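Local coordinates for protein Cif-like 1 (Burkholderia cenocepacia, PDB 7JQY) that is a Cif-like protein of the alpha/beta hydrolase fold that probably hydrolyses epoxides and assembles into an octamer, at residues A209-A214 with L286-P291; W57-Y62 with V120-G125; Q166-G171 with R188-D193. The protein carries 1 engineered substitution. One frame throughout, in Å; residues are numbered along the deposited sequence.

Contact 1 of 3, residues A209-A214 with L286-P291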
loop_
_atom_site.group_PDB
_atom_site.type_symbol
_atom_site.label_atom_id
_atom_site.label_comp_id
_atom_site.label_asym_id
_atom_site.label_seq_id
_atom_site.Cartn_x
_atom_site.Cartn_y
_atom_site.Cartn_z
ATOM N N ALA B 209 -16.387 14.223 -7.234
ATOM C CA ALA B 209 -16.035 13.127 -6.330
ATOM C C ALA B 209 -17.253 12.287 -5.948
ATOM O O ALA B 209 -17.113 11.106 -5.619
ATOM C CB ALA B 209 -15.355 13.675 -5.074
ATOM N N VAL B 210 -18.449 12.871 -5.993
ATOM C CA VAL B 210 -19.655 12.086 -5.760
ATOM C C VAL B 210 -19.774 10.983 -6.803
ATOM O O VAL B 210 -20.070 9.824 -6.474
ATOM C CB VAL B 210 -20.884 13.007 -5.773
ATOM C CG1 VAL B 210 -22.166 12.189 -5.701
ATOM C CG2 VAL B 210 -20.793 14.017 -4.640
ATOM N N TYR B 211 -19.527 11.320 -8.076
ATOM C CA TYR B 211 -19.495 10.299 -9.121
ATOM C C TYR B 211 -18.360 9.312 -8.883
ATOM O O TYR B 211 -18.561 8.092 -8.916
ATOM C CB TYR B 211 -19.326 10.941 -10.500
ATOM C CG TYR B 211 -20.274 12.057 -10.858
ATOM C CD1 TYR B 211 -21.651 11.931 -10.668
ATOM C CD2 TYR B 211 -19.789 13.223 -11.443
ATOM C CE1 TYR B 211 -22.515 12.955 -11.019
ATOM C CE2 TYR B 211 -20.639 14.249 -11.802
ATOM C CZ TYR B 211 -22.000 14.114 -11.600
ATOM O OH TYR B 211 -22.838 15.145 -11.958
ATOM N N ALA B 212 -17.146 9.824 -8.664
ATOM C CA ALA B 212 -15.988 8.946 -8.530
ATOM C C ALA B 212 -16.170 7.961 -7.377
ATOM O O ALA B 212 -15.794 6.787 -7.494
ATOM C CB ALA B 212 -14.715 9.778 -8.355
ATOM N N ASP B 213 -16.736 8.416 -6.249
ATOM C CA ASP B 213 -16.954 7.508 -5.118
ATOM C C ASP B 213 -17.991 6.431 -5.439
ATOM O O ASP B 213 -17.898 5.309 -4.929
ATOM C CB ASP B 213 -17.341 8.299 -3.863
ATOM C CG ASP B 213 -16.201 9.201 -3.368
ATOM O OD1 ASP B 213 -15.085 9.170 -3.962
ATOM O OD2 ASP B 213 -16.422 9.956 -2.399
ATOM N N ALA B 214 -18.988 6.740 -6.263
ATOM C CA ALA B 214 -19.924 5.697 -6.661
ATOM C C ALA B 214 -19.223 4.596 -7.456
ATOM O O ALA B 214 -19.489 3.406 -7.250
ATOM C CB ALA B 214 -21.069 6.301 -7.465
ATOM N N LEU B 286 -23.495 18.813 -19.941
ATOM C CA LEU B 286 -24.547 19.827 -19.935
ATOM C C LEU B 286 -25.245 19.968 -18.590
ATOM O O LEU B 286 -25.384 21.110 -18.118
ATOM C CB LEU B 286 -25.546 19.544 -21.064
ATOM C CG LEU B 286 -25.614 20.646 -22.125
ATOM C CD1 LEU B 286 -26.705 20.334 -23.138
ATOM C CD2 LEU B 286 -25.838 22.015 -21.486
ATOM N N PRO B 287 -25.711 18.896 -17.929
ATOM C CA PRO B 287 -26.371 19.087 -16.622
ATOM C C PRO B 287 -25.459 19.668 -15.553
ATOM O O PRO B 287 -25.948 20.370 -14.659
ATOM C CB PRO B 287 -26.849 17.672 -16.256
ATOM C CG PRO B 287 -26.929 16.946 -17.552
ATOM C CD PRO B 287 -25.788 17.491 -18.372
ATOM N N ASP B 288 -24.157 19.377 -15.586
ATOM C CA ASP B 288 -23.246 19.966 -14.605
ATOM C C ASP B 288 -22.876 21.399 -14.960
ATOM O O ASP B 288 -22.780 22.256 -14.072
ATOM C CB ASP B 288 -21.967 19.133 -14.485
ATOM C CG ASP B 288 -22.213 17.771 -13.875
ATOM O OD1 ASP B 288 -22.450 17.697 -12.644
ATOM O OD2 ASP B 288 -22.167 16.776 -14.628
ATOM N N GLU B 289 -22.636 21.673 -16.243
ATOM C CA GLU B 289 -22.016 22.931 -16.638
ATOM C C GLU B 289 -23.023 24.052 -16.841
ATOM O O GLU B 289 -22.804 25.169 -16.369
ATOM C CB GLU B 289 -21.204 22.732 -17.913
ATOM C CG GLU B 289 -19.998 21.849 -17.743
ATOM C CD GLU B 289 -19.185 21.765 -19.013
ATOM O OE1 GLU B 289 -18.733 22.831 -19.511
ATOM O OE2 GLU B 289 -19.011 20.632 -19.509
ATOM N N ASN B 290 -24.121 23.777 -17.541
ATOM C CA ASN B 290 -25.108 24.800 -17.890
ATOM C C ASN B 290 -26.511 24.239 -17.710
ATOM O O ASN B 290 -27.256 24.053 -18.681
ATOM C CB ASN B 290 -24.889 25.288 -19.324
ATOM C CG ASN B 290 -25.450 26.671 -19.563
ATOM O OD1 ASN B 290 -26.216 27.198 -18.754
ATOM N ND2 ASN B 290 -25.080 27.265 -20.684
ATOM N N PRO B 291 -26.915 23.967 -16.461
ATOM C CA PRO B 291 -28.293 23.509 -16.228
ATOM C C PRO B 291 -29.329 24.594 -16.473
ATOM O O PRO B 291 -30.508 24.273 -16.667
ATOM C CB PRO B 291 -28.274 23.044 -14.766
ATOM C CG PRO B 291 -27.157 23.806 -14.140
ATOM C CD PRO B 291 -26.122 23.977 -15.216
#
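Tyr-211 and Asp-288 reach for each other from opposite directions, one from helix 205-215 and the other from the short helix 286-289. Their backbones stay well apart, with the two CA atoms separated by 11.7 Å, so the side chains alone bridge the segments. At the meeting point Tyr-211 OH donates to Asp-288 OD1 over 2.7 Å. The acceptor lies at the edge of the phenol ring and in its plane, and it offers its syn lone pair, the one on the side of the second carboxylate oxygen. Asp-288 OD2 consequently stays close as well, 3.2 Å from Tyr-211 OH. The carboxylate is turned steeply against the ring, the two planes standing 77° apart. On Tyr-211, CG lies opposite the carbonyl carbon (chi1 -51°), which sends the phenol outward from its helix to the carboxylate.

Both residues are buried, and their polar ends are well satisfied. Arg-65 forms a salt bridge with Asp-288 OD1 and also hydrogen-bonds to Tyr-211 OH, while Tyr-195 OH holds Asp-288 OD2. These three partners limit the rotation of the carboxylate and probably favour its ionised form. The Tyr-195 ring also meets that of Tyr-211. Joining a helix inserted between strands 140-146 and 250-255 to one following strand 274-279, the pair makes a buried polar tie between cap and core of an alpha/beta hydrolase.

Contact 2 of 3, residues W57-Y62 with V120-G125; sequences WPQTWY and VGRSIG. Engineered in segment 120-125: Ser-123 (natural residue Asp).
The sharp turn between strand 117-122 and helix 124-135, in the position of the nucleophile elbow of the alpha/beta hydrolase fold, brings Ser-123 and Ile-124 against Trp-57. Ser-123 is engineered in place of the natural Asp, probably the nucleophile, as in related epoxide hydrolases. Its backbone has a positive phi, as expected at an elbow. Trp-57 belongs to a His-Gly-Trp-Pro sequence with a cis peptide before Pro-58, consistent with the oxyanion-hole motif of this family. Its backbone N donates to Ser-123 OG over 3.2 Å, fairly straight at 158°. Placing OG opposite the backbone N of Ser-123 (chi1 166°) turns the hydroxyl toward that amide. Alongside, Trp-57 CB packs on Ile-124 CG1 at 4.1 Å, while the indole leads away and carries Pro-58 CB over the centre of one face, 3.4 Å above its plane.

A second polar link joins Gln-59 to Arg-122. Gln-59 OE1 accepts from Gly-56 N, and Tyr-195 OH bonds to Gln-59 NE2, which together hold the amide. Asp-147 pairs with Arg-122 NE and the carbonyl of His-284 receives Arg-122 NH2, fixing the guanidinium. The Gln-59 and Arg-122 side chains cross at about a right angle, and Arg-122 NH1 donates to Gln-59 OE1 over 2.6 Å, approaching from above the carbonyl plane with a C=O...N angle of 98°.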
loop_
_atom_site.group_PDB
_atom_site.type_symbol
_atom_site.label_atom_id
_atom_site.label_comp_id
_atom_site.label_asym_id
_atom_site.label_seq_id
_atom_site.Cartn_x
_atom_site.Cartn_y
_atom_site.Cartn_z
ATOM N N TRP B 57 -21.930 7.682 -18.224
ATOM C CA TRP B 57 -20.647 7.340 -17.619
ATOM C C TRP B 57 -19.729 8.556 -17.612
ATOM O O TRP B 57 -19.625 9.255 -18.629
ATOM C CB TRP B 57 -19.960 6.198 -18.376
ATOM C CG TRP B 57 -18.832 5.577 -17.601
ATOM C CD1 TRP B 57 -18.888 4.441 -16.827
ATOM C CD2 TRP B 57 -17.489 6.066 -17.491
ATOM N NE1 TRP B 57 -17.663 4.200 -16.253
ATOM C CE2 TRP B 57 -16.789 5.183 -16.640
ATOM C CE3 TRP B 57 -16.809 7.171 -18.024
ATOM C CZ2 TRP B 57 -15.444 5.368 -16.315
ATOM C CZ3 TRP B 57 -15.477 7.354 -17.699
ATOM C CH2 TRP B 57 -14.809 6.454 -16.850
ATOM N N PRO B 58 -19.047 8.850 -16.489
ATOM C CA PRO B 58 -19.123 8.162 -15.197
ATOM C C PRO B 58 -20.048 8.902 -14.245
ATOM O O PRO B 58 -19.572 9.678 -13.422
ATOM C CB PRO B 58 -17.685 8.223 -14.694
ATOM C CG PRO B 58 -17.137 9.549 -15.293
ATOM C CD PRO B 58 -18.079 9.958 -16.434
ATOM N N GLN B 59 -21.351 8.676 -14.347
ATOM C CA GLN B 59 -22.320 9.496 -13.642
ATOM C C GLN B 59 -23.305 8.617 -12.879
ATOM O O GLN B 59 -23.276 7.388 -12.955
ATOM C CB GLN B 59 -23.061 10.417 -14.619
ATOM C CG GLN B 59 -22.105 11.177 -15.560
ATOM C CD GLN B 59 -22.827 12.174 -16.423
ATOM O OE1 GLN B 59 -23.768 11.828 -17.150
ATOM N NE2 GLN B 59 -22.411 13.428 -16.336
ATOM N N THR B 60 -24.150 9.285 -12.102
ATOM C CA THR B 60 -25.302 8.708 -11.435
ATOM C C THR B 60 -26.451 9.679 -11.637
ATOM O O THR B 60 -26.302 10.697 -12.324
ATOM C CB THR B 60 -25.049 8.493 -9.936
ATOM O OG1 THR B 60 -24.833 9.769 -9.331
ATOM C CG2 THR B 60 -23.859 7.575 -9.684
ATOM N N TRP B 61 -27.583 9.396 -10.982
ATOM C CA TRP B 61 -28.704 10.334 -10.977
ATOM C C TRP B 61 -28.271 11.729 -10.547
ATOM O O TRP B 61 -28.887 12.727 -10.946
ATOM C CB TRP B 61 -29.809 9.825 -10.044
ATOM C CG TRP B 61 -29.465 10.009 -8.593
ATOM C CD1 TRP B 61 -28.881 9.090 -7.767
ATOM C CD2 TRP B 61 -29.655 11.195 -7.804
ATOM N NE1 TRP B 61 -28.693 9.631 -6.518
ATOM C CE2 TRP B 61 -29.166 10.918 -6.511
ATOM C CE3 TRP B 61 -30.194 12.462 -8.065
ATOM C CZ2 TRP B 61 -29.199 11.859 -5.484
ATOM C CZ3 TRP B 61 -30.230 13.394 -7.037
ATOM C CH2 TRP B 61 -29.730 13.088 -5.766
ATOM N N TYR B 62 -27.221 11.818 -9.723
ATOM C CA TYR B 62 -26.809 13.083 -9.123
ATOM C C TYR B 62 -26.498 14.151 -10.168
ATOM O O TYR B 62 -26.458 15.340 -9.832
ATOM C CB TYR B 62 -25.597 12.828 -8.217
ATOM C CG TYR B 62 -25.035 14.037 -7.480
ATOM C CD1 TYR B 62 -25.623 14.504 -6.309
ATOM C CD2 TYR B 62 -23.892 14.689 -7.943
ATOM C CE1 TYR B 62 -25.091 15.597 -5.621
ATOM C CE2 TYR B 62 -23.357 15.772 -7.264
ATOM C CZ TYR B 62 -23.961 16.228 -6.106
ATOM O OH TYR B 62 -23.429 17.310 -5.435
ATOM N N VAL B 120 -35.295 11.974 -21.140
ATOM C CA VAL B 120 -34.067 12.748 -21.283
ATOM C C VAL B 120 -32.876 11.842 -20.998
ATOM O O VAL B 120 -32.846 11.156 -19.970
ATOM C CB VAL B 120 -34.044 13.952 -20.324
ATOM C CG1 VAL B 120 -32.826 14.841 -20.619
ATOM C CG2 VAL B 120 -35.351 14.726 -20.399
ATOM N N GLY B 121 -31.893 11.849 -21.888
ATOM C CA GLY B 121 -30.709 11.030 -21.709
ATOM C C GLY B 121 -29.461 11.739 -22.189
ATOM O O GLY B 121 -29.513 12.622 -23.052
ATOM N N ARG B 122 -28.326 11.342 -21.609
ATOM C CA ARG B 122 -27.009 11.799 -22.041
ATOM C C ARG B 122 -26.021 10.648 -21.916
ATOM O O ARG B 122 -26.227 9.708 -21.141
ATOM C CB ARG B 122 -26.521 13.025 -21.239
ATOM C CG ARG B 122 -25.977 12.728 -19.841
ATOM C CD ARG B 122 -25.223 13.933 -19.272
ATOM N NE ARG B 122 -24.100 14.312 -20.123
ATOM C CZ ARG B 122 -22.950 13.649 -20.181
ATOM N NH1 ARG B 122 -22.761 12.563 -19.432
ATOM N NH2 ARG B 122 -21.990 14.060 -20.997
ATOM N N SER B 123 -24.931 10.730 -22.686
ATOM C CA SER B 123 -23.882 9.694 -22.696
ATOM C C SER B 123 -24.533 8.322 -22.871
ATOM O O SER B 123 -25.397 8.173 -23.749
ATOM C CB SER B 123 -23.052 9.854 -21.419
ATOM O OG SER B 123 -22.222 8.721 -21.189
ATOM N N ILE B 124 -24.192 7.326 -22.040
ATOM C CA ILE B 124 -24.781 5.994 -22.139
ATOM C C ILE B 124 -26.293 6.078 -22.019
ATOM O O ILE B 124 -27.026 5.315 -22.664
ATOM C CB ILE B 124 -24.169 5.082 -21.057
ATOM C CG1 ILE B 124 -22.646 5.020 -21.209
ATOM C CG2 ILE B 124 -24.771 3.693 -21.097
ATOM C CD1 ILE B 124 -22.193 4.264 -22.426
ATOM N N GLY B 125 -26.788 7.026 -21.224
ATOM C CA GLY B 125 -28.219 7.148 -21.033
ATOM C C GLY B 125 -28.968 7.554 -22.283
ATOM O O GLY B 125 -30.142 7.216 -22.439
HETATM O O HOH W 1 -19.919 11.355 -21.246
#

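Contact 3 of 3, residues Q166-G171 with R188-D193; sequences QIWHFG and RAYILD
Tyr-190 OH is hydrogen-bonded to His-173 NE2, just beyond the segment 166-171, and the same oxygen rests against Trp-168 and His-169. Trp-168 CH2 comes within 3.6 Å of Tyr-190 OH, and His-169 CB within 4.0 Å of it. The indole and the phenol arrive from opposite directions. Trp-168 CH2 sits at the edge of the tyrosine ring, near its plane, and touches Tyr-190 CE1 at 3.9 Å. With its CG opposite the backbone N (chi1 -177°), Tyr-190 extends from helix 187-198 far enough to span backbones whose nearest CA atoms, of His-169 and Tyr-190, are 11.1 Å apart.

Within 166-171, His-169 CB also lies 3.7 Å above the centre of one face of the Trp-168 indole. The His-169 ring in turn meets Phe-194 and His-173 edge to face. A neighbouring subunit adds Gln-175 against Trp-168 and Leu-182 against Tyr-190, bringing this cap region into the octamer interface. Between the two segments the attraction is thus van der Waals contact, the Trp-168 ring carbon and His-169 CB against the hydroxyl and the same ring carbon at the phenol edge, while the bond to His-173 fixes the position of the phenol oxygen.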
loop_
_atom_site.group_PDB
_atom_site.type_symbol
_atom_site.label_atom_id
_atom_site.label_comp_id
_atom_site.label_asym_id
_atom_site.label_seq_id
_atom_site.Cartn_x
_atom_site.Cartn_y
_atom_site.Cartn_z
ATOM N N GLN B 166 -11.028 12.048 -28.321
ATOM C CA GLN B 166 -11.960 12.096 -27.201
ATOM C C GLN B 166 -12.601 10.750 -26.889
ATOM O O GLN B 166 -13.343 10.657 -25.907
ATOM C CB GLN B 166 -13.068 13.115 -27.485
ATOM C CG GLN B 166 -12.560 14.499 -27.841
ATOM C CD GLN B 166 -12.198 15.319 -26.620
ATOM O OE1 GLN B 166 -13.072 15.747 -25.870
ATOM N NE2 GLN B 166 -10.901 15.544 -26.415
ATOM N N ILE B 167 -12.336 9.716 -27.688
ATOM C CA ILE B 167 -12.820 8.375 -27.390
ATOM C C ILE B 167 -11.636 7.437 -27.211
ATOM O O ILE B 167 -11.760 6.224 -27.405
ATOM C CB ILE B 167 -13.786 7.869 -28.483
ATOM C CG1 ILE B 167 -13.093 7.818 -29.845
ATOM C CG2 ILE B 167 -15.014 8.765 -28.566
ATOM C CD1 ILE B 167 -13.868 7.032 -30.886
ATOM N N TRP B 168 -10.492 7.983 -26.790
ATOM C CA TRP B 168 -9.328 7.149 -26.508
ATOM C C TRP B 168 -9.660 6.031 -25.528
ATOM O O TRP B 168 -9.077 4.941 -25.599
ATOM C CB TRP B 168 -8.194 8.009 -25.940
ATOM C CG TRP B 168 -8.447 8.490 -24.523
ATOM C CD1 TRP B 168 -8.982 9.689 -24.145
ATOM C CD2 TRP B 168 -8.190 7.766 -23.306
ATOM N NE1 TRP B 168 -9.074 9.759 -22.773
ATOM C CE2 TRP B 168 -8.597 8.593 -22.235
ATOM C CE3 TRP B 168 -7.662 6.502 -23.019
ATOM C CZ2 TRP B 168 -8.483 8.200 -20.903
ATOM C CZ3 TRP B 168 -7.556 6.110 -21.690
ATOM C CH2 TRP B 168 -7.962 6.960 -20.651
ATOM N N HIS B 169 -10.596 6.282 -24.613
ATOM C CA HIS B 169 -10.884 5.373 -23.516
ATOM C C HIS B 169 -11.745 4.189 -23.931
ATOM O O HIS B 169 -11.897 3.255 -23.137
ATOM C CB HIS B 169 -11.548 6.153 -22.375
ATOM C CG HIS B 169 -12.845 6.792 -22.756
ATOM N ND1 HIS B 169 -12.928 7.841 -23.648
ATOM C CD2 HIS B 169 -14.115 6.530 -22.362
ATOM C CE1 HIS B 169 -14.194 8.191 -23.794
ATOM N NE2 HIS B 169 -14.936 7.411 -23.023
ATOM N N PHE B 170 -12.319 4.211 -25.135
ATOM C CA PHE B 170 -13.091 3.069 -25.614
ATOM C C PHE B 170 -12.248 1.801 -25.588
ATOM O O PHE B 170 -12.710 0.737 -25.155
ATOM C CB PHE B 170 -13.606 3.330 -27.033
ATOM C CG PHE B 170 -14.827 4.212 -27.097
ATOM C CD1 PHE B 170 -15.130 5.090 -26.068
ATOM C CD2 PHE B 170 -15.671 4.162 -28.194
ATOM C CE1 PHE B 170 -16.254 5.898 -26.131
ATOM C CE2 PHE B 170 -16.796 4.964 -28.262
ATOM C CZ PHE B 170 -17.088 5.833 -27.230
ATOM N N GLY B 171 -11.007 1.892 -26.071
ATOM C CA GLY B 171 -10.138 0.726 -26.060
ATOM C C GLY B 171 -9.881 0.193 -24.660
ATOM O O GLY B 171 -10.091 -0.990 -24.387
ATOM N N ARG B 188 -11.000 8.111 -8.145
ATOM C CA ARG B 188 -11.080 9.565 -8.017
ATOM C C ARG B 188 -10.131 10.270 -8.986
ATOM O O ARG B 188 -10.531 11.192 -9.709
ATOM C CB ARG B 188 -10.766 9.967 -6.578
ATOM C CG ARG B 188 -11.575 11.135 -6.073
ATOM C CD ARG B 188 -11.394 11.306 -4.576
ATOM N NE ARG B 188 -12.610 11.002 -3.826
ATOM C CZ ARG B 188 -12.912 11.567 -2.658
ATOM N NH1 ARG B 188 -12.086 12.456 -2.121
ATOM N NH2 ARG B 188 -14.039 11.251 -2.025
ATOM N N ALA B 189 -8.868 9.850 -9.017
ATOM C CA ALA B 189 -7.904 10.483 -9.912
ATOM C C ALA B 189 -8.262 10.237 -11.376
ATOM O O ALA B 189 -8.076 11.118 -12.226
ATOM C CB ALA B 189 -6.495 9.986 -9.599
ATOM N N TYR B 190 -8.745 9.037 -11.694
ATOM C CA TYR B 190 -9.103 8.732 -13.072
ATOM C C TYR B 190 -10.325 9.524 -13.515
ATOM O O TYR B 190 -10.332 10.107 -14.604
ATOM C CB TYR B 190 -9.345 7.229 -13.228
ATOM C CG TYR B 190 -9.658 6.784 -14.649
ATOM C CD1 TYR B 190 -8.658 6.734 -15.627
ATOM C CD2 TYR B 190 -10.942 6.385 -15.006
ATOM C CE1 TYR B 190 -8.934 6.306 -16.907
ATOM C CE2 TYR B 190 -11.235 5.958 -16.296
ATOM C CZ TYR B 190 -10.225 5.921 -17.244
ATOM O OH TYR B 190 -10.509 5.500 -18.527
ATOM N N ILE B 191 -11.357 9.584 -12.671
ATOM C CA ILE B 191 -12.627 10.177 -13.078
ATOM C C ILE B 191 -12.579 11.702 -13.017
ATOM O O ILE B 191 -13.193 12.381 -13.847
ATOM C CB ILE B 191 -13.762 9.591 -12.219
ATOM C CG1 ILE B 191 -14.145 8.216 -12.755
ATOM C CG2 ILE B 191 -14.972 10.503 -12.179
ATOM C CD1 ILE B 191 -14.737 7.273 -11.677
ATOM N N LEU B 192 -11.883 12.272 -12.028
ATOM C CA LEU B 192 -11.740 13.726 -11.991
ATOM C C LEU B 192 -11.005 14.229 -13.226
ATOM O O LEU B 192 -11.363 15.268 -13.795
ATOM C CB LEU B 192 -11.000 14.162 -10.724
ATOM C CG LEU B 192 -11.810 14.746 -9.566
ATOM C CD1 LEU B 192 -12.697 13.676 -8.922
ATOM C CD2 LEU B 192 -10.862 15.324 -8.543
ATOM N N ASP B 193 -9.960 13.514 -13.644
ATOM C CA ASP B 193 -9.234 13.921 -14.838
ATOM C C ASP B 193 -10.100 13.758 -16.075
ATOM O O ASP B 193 -10.189 14.670 -16.908
ATOM C CB ASP B 193 -7.949 13.114 -14.984
ATOM C CG ASP B 193 -7.029 13.699 -16.041
ATOM O OD1 ASP B 193 -6.285 14.650 -15.712
ATOM O OD2 ASP B 193 -7.072 13.224 -17.196
#

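Along the chain contact 2 comes first, then contact 3, then contact 1. The centre of contact 2 lies about 3 Å from the chain centre, at the ends of the parallel strands 50-54 and 117-122. The centre of contact 1 is about 9 Å from that of contact 2, and the centre of contact 3, farther out, lies about 15 Å from the other two centres. Successive helices 187-198 and 205-215 connect contacts 3 and 1, where Arg-188 forms a salt bridge with Asp-213. Both helices cover the 57-62 loop: Tyr-190 packs on Trp-57 and Tyr-211 CB on the Pro-58 carbonyl. Cap helices thus cover the loop that lies against the probable catalytic elbow, and helix 187-198 also reaches a neighbouring subunit.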